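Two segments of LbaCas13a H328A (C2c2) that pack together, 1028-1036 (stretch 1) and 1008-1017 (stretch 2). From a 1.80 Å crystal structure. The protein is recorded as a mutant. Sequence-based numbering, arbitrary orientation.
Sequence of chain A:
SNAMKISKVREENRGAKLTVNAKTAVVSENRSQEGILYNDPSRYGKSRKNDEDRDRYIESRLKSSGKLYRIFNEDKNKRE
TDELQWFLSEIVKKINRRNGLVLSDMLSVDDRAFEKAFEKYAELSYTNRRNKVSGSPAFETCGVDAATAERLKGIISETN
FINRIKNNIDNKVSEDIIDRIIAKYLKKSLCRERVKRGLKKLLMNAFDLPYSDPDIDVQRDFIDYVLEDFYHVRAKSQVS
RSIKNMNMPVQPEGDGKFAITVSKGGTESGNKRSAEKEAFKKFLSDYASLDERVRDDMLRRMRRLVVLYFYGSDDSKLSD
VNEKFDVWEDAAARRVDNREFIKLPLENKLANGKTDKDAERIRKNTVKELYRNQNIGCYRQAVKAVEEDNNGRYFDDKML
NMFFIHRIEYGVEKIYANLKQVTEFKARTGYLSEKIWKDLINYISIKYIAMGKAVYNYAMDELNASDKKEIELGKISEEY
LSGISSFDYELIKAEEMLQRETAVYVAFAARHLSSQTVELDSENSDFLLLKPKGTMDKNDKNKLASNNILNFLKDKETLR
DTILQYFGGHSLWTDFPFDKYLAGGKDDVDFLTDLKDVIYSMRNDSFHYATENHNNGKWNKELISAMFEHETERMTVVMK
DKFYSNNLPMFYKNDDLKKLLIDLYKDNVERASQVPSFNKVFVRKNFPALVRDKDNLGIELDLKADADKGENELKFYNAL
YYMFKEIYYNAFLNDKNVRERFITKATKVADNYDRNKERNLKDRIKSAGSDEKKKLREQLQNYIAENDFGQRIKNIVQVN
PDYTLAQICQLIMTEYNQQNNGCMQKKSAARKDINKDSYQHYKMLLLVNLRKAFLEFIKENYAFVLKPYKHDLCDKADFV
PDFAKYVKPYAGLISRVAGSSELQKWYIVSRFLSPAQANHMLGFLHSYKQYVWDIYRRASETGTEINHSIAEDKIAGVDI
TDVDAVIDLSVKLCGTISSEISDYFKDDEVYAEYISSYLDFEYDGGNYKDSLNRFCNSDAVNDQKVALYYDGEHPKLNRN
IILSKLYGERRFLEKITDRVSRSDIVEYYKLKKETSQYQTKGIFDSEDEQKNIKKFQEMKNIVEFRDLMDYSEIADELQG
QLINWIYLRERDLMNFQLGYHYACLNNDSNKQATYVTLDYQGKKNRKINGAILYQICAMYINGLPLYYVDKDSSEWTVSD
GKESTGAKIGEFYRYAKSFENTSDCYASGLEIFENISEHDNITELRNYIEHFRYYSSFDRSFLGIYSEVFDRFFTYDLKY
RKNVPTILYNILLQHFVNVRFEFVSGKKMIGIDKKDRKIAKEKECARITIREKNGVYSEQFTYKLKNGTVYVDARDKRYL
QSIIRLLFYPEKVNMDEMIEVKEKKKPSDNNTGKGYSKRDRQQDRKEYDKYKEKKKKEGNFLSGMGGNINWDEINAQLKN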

# COMPACT_ATOMS: atom_id res chain seq x y z
N LEU A 1028 18.67 34.84 -13.11
CA LEU A 1028 18.26 33.48 -12.76
C LEU A 1028 19.39 32.45 -12.87
O LEU A 1028 19.74 31.82 -11.87
CB LEU A 1028 17.07 33.05 -13.63
CG LEU A 1028 15.75 33.75 -13.29
CD1 LEU A 1028 14.64 33.32 -14.24
CD2 LEU A 1028 15.37 33.48 -11.85
N TYR A 1029 19.95 32.28 -14.06
CA TYR A 1029 20.73 31.08 -14.37
C TYR A 1029 22.24 31.32 -14.41
O TYR A 1029 22.98 30.39 -14.77
CB TYR A 1029 20.25 30.50 -15.70
CG TYR A 1029 18.75 30.27 -15.72
CD1 TYR A 1029 18.17 29.29 -14.93
CD2 TYR A 1029 17.92 31.08 -16.49
CE1 TYR A 1029 16.80 29.09 -14.93
CE2 TYR A 1029 16.55 30.88 -16.50
CZ TYR A 1029 15.99 29.89 -15.71
OH TYR A 1029 14.63 29.69 -15.72
N TYR A 1030 22.71 32.51 -14.05
CA TYR A 1030 24.13 32.82 -14.11
C TYR A 1030 24.59 33.40 -12.78
O TYR A 1030 23.86 34.15 -12.13
CB TYR A 1030 24.45 33.79 -15.25
CG TYR A 1030 25.66 33.38 -16.05
CD1 TYR A 1030 25.55 32.47 -17.09
CD2 TYR A 1030 26.92 33.88 -15.75
CE1 TYR A 1030 26.66 32.08 -17.81
CE2 TYR A 1030 28.03 33.50 -16.47
CZ TYR A 1030 27.89 32.60 -17.50
OH TYR A 1030 29.00 32.22 -18.22
N ASP A 1031 25.81 33.03 -12.38
CA ASP A 1031 26.42 33.45 -11.11
C ASP A 1031 27.78 34.06 -11.44
O ASP A 1031 28.82 33.41 -11.32
CB ASP A 1031 26.53 32.27 -10.13
CG ASP A 1031 27.04 32.67 -8.76
OD1 ASP A 1031 27.35 33.86 -8.55
OD2 ASP A 1031 27.13 31.78 -7.88
N GLY A 1032 27.77 35.32 -11.88
CA GLY A 1032 28.99 36.03 -12.19
C GLY A 1032 29.73 35.51 -13.40
O GLY A 1032 29.31 35.72 -14.54
N GLU A 1033 30.85 34.81 -13.16
CA GLU A 1033 31.71 34.36 -14.25
C GLU A 1033 31.20 33.08 -14.91
O GLU A 1033 31.40 32.88 -16.11
CB GLU A 1033 33.13 34.14 -13.74
CG GLU A 1033 34.21 34.29 -14.79
CD GLU A 1033 34.46 35.74 -15.17
OE1 GLU A 1033 33.88 36.64 -14.52
OE2 GLU A 1033 35.25 35.98 -16.11
N HIS A 1034 30.55 32.22 -14.14
CA HIS A 1034 30.14 30.89 -14.57
C HIS A 1034 28.63 30.75 -14.47
O HIS A 1034 27.99 31.47 -13.69
CB HIS A 1034 30.83 29.82 -13.72
CG HIS A 1034 32.28 30.10 -13.47
ND1 HIS A 1034 33.27 29.75 -14.36
CD2 HIS A 1034 32.91 30.71 -12.43
CE1 HIS A 1034 34.44 30.13 -13.88
NE2 HIS A 1034 34.25 30.71 -12.72
N PRO A 1035 28.03 29.83 -15.23
CA PRO A 1035 26.61 29.55 -15.04
C PRO A 1035 26.33 29.20 -13.58
O PRO A 1035 27.20 28.67 -12.87
CB PRO A 1035 26.35 28.36 -15.97
CG PRO A 1035 27.43 28.46 -17.00
CD PRO A 1035 28.63 29.00 -16.29
N LYS A 1036 25.13 29.53 -13.12
CA LYS A 1036 24.79 29.28 -11.73
C LYS A 1036 24.61 27.78 -11.50
O LYS A 1036 23.92 27.11 -12.28
CB LYS A 1036 23.52 30.04 -11.34
CG LYS A 1036 23.27 30.09 -9.85
CD LYS A 1036 21.87 30.59 -9.55
CE LYS A 1036 21.46 30.23 -8.13
NZ LYS A 1036 19.99 30.44 -7.94
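Stretch 2 (1008-1017) YKDSLNRFCN

A helical segment can pack against a β-hairpin largely through side chains, without a hydrogen bond between them, and residues 1008-1017 of LbaCas13a H328A illustrate the case. The stretch is helical, with regular i to i+4 backbone bonds such as Cys-1016 N to Leu-1012 O (3.0 Å). It lies across a hairpin closed by a type II' turn from Asp-1031 to His-1034, whose second position, Gly-1032, has the positive phi that favours glycine. The register places Lys-1009 near Pro-1035 and Cys-1016 near Tyr-1030, with CA atoms 7.2 and 6.4 Å apart. No hydrogen bond crosses between the two segments.

Apolar contacts carry the packing. Leu-1012 and Cys-1016, one helical turn apart, both point toward the hairpin. Leu-1012 CD2 meets Pro-1035 CB at 3.7 Å, and its CD1 lies 3.9 Å from Tyr-1029 CB. Cys-1016 SG approaches Tyr-1029 CB at 3.7 Å and Tyr-1030 CB at 3.8 Å.

The aromatic contacts centre on Tyr-1030. Asn-1013 covers one face of its ring, CB standing 4.0 Å from the centroid in a CH-π contact, while Leu-1012 CG reaches the ring edge, 4.0 Å from Tyr-1030 CD1. Farther along, Tyr-1030 OH touches Lys-1009 CG at 3.4 Å while donating to Glu-1033 O within its own hairpin (3.3 Å).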

# COMPACT_ATOMS: atom_id res chain seq x y z
N TYR A 1008 27.85 27.20 -25.73
CA TYR A 1008 26.69 27.24 -24.83
C TYR A 1008 26.90 28.22 -23.68
O TYR A 1008 25.97 28.93 -23.29
CB TYR A 1008 26.41 25.85 -24.31
CG TYR A 1008 25.81 24.91 -25.33
CD1 TYR A 1008 24.43 24.88 -25.53
CD2 TYR A 1008 26.60 24.03 -26.07
CE1 TYR A 1008 23.86 24.03 -26.45
CE2 TYR A 1008 26.03 23.16 -26.99
CZ TYR A 1008 24.66 23.17 -27.18
OH TYR A 1008 24.12 22.30 -28.09
N LYS A 1009 28.12 28.26 -23.13
CA LYS A 1009 28.38 29.12 -21.98
C LYS A 1009 28.08 30.58 -22.30
O LYS A 1009 27.53 31.31 -21.46
CB LYS A 1009 29.84 28.96 -21.53
CG LYS A 1009 30.27 29.88 -20.40
CD LYS A 1009 31.77 29.81 -20.17
CE LYS A 1009 32.22 30.74 -19.07
NZ LYS A 1009 33.70 30.72 -18.90
N ASP A 1010 28.42 31.03 -23.51
CA ASP A 1010 28.16 32.41 -23.89
C ASP A 1010 26.69 32.63 -24.24
O ASP A 1010 26.11 33.66 -23.89
CB ASP A 1010 29.05 32.81 -25.07
CG ASP A 1010 30.50 32.92 -24.68
OD1 ASP A 1010 30.77 33.38 -23.55
OD2 ASP A 1010 31.37 32.53 -25.50
N SER A 1011 26.08 31.67 -24.94
CA SER A 1011 24.67 31.78 -25.27
C SER A 1011 23.81 31.87 -24.01
O SER A 1011 22.79 32.57 -24.01
CB SER A 1011 24.25 30.59 -26.13
OG SER A 1011 23.18 30.94 -26.99
N LEU A 1012 24.21 31.19 -22.94
CA LEU A 1012 23.49 31.28 -21.68
C LEU A 1012 23.80 32.59 -20.96
O LEU A 1012 22.92 33.19 -20.34
CB LEU A 1012 23.82 30.08 -20.78
CG LEU A 1012 23.29 30.08 -19.35
CD1 LEU A 1012 21.77 30.22 -19.32
CD2 LEU A 1012 23.73 28.83 -18.59
N ASN A 1013 25.06 33.04 -21.02
CA ASN A 1013 25.42 34.31 -20.41
C ASN A 1013 24.72 35.47 -21.11
O ASN A 1013 24.26 36.41 -20.46
CB ASN A 1013 26.94 34.49 -20.43
CG ASN A 1013 27.38 35.78 -19.76
OD1 ASN A 1013 27.19 35.97 -18.56
ND2 ASN A 1013 27.98 36.67 -20.54
N ARG A 1014 24.63 35.42 -22.44
CA ARG A 1014 23.88 36.42 -23.19
C ARG A 1014 22.42 36.44 -22.76
O ARG A 1014 21.82 37.52 -22.60
CB ARG A 1014 23.98 36.14 -24.69
CG ARG A 1014 24.62 37.26 -25.51
CD ARG A 1014 24.70 36.88 -26.98
NE ARG A 1014 25.59 35.75 -27.23
CZ ARG A 1014 25.20 34.57 -27.70
NH1 ARG A 1014 23.93 34.35 -27.99
NH2 ARG A 1014 26.09 33.60 -27.90
N PHE A 1015 21.84 35.26 -22.56
CA PHE A 1015 20.42 35.16 -22.22
C PHE A 1015 20.14 35.75 -20.84
O PHE A 1015 19.12 36.42 -20.65
CB PHE A 1015 20.00 33.70 -22.29
CG PHE A 1015 18.54 33.47 -22.06
CD1 PHE A 1015 17.62 33.66 -23.08
CD2 PHE A 1015 18.09 33.02 -20.83
CE1 PHE A 1015 16.28 33.43 -22.87
CE2 PHE A 1015 16.75 32.79 -20.61
CZ PHE A 1015 15.84 32.99 -21.63
N CYS A 1016 21.02 35.50 -19.87
CA CYS A 1016 20.79 36.03 -18.53
C CYS A 1016 21.06 37.53 -18.45
O CYS A 1016 20.50 38.21 -17.59
CB CYS A 1016 21.66 35.29 -17.51
SG CYS A 1016 21.39 33.51 -17.46
N ASN A 1017 21.92 38.04 -19.32
CA ASN A 1017 22.20 39.47 -19.36
C ASN A 1017 21.25 40.23 -20.27
O ASN A 1017 21.34 41.46 -20.36
CB ASN A 1017 23.65 39.71 -19.79
CG ASN A 1017 24.63 39.47 -18.67
OD1 ASN A 1017 24.70 40.25 -17.72
ND2 ASN A 1017 25.39 38.38 -18.77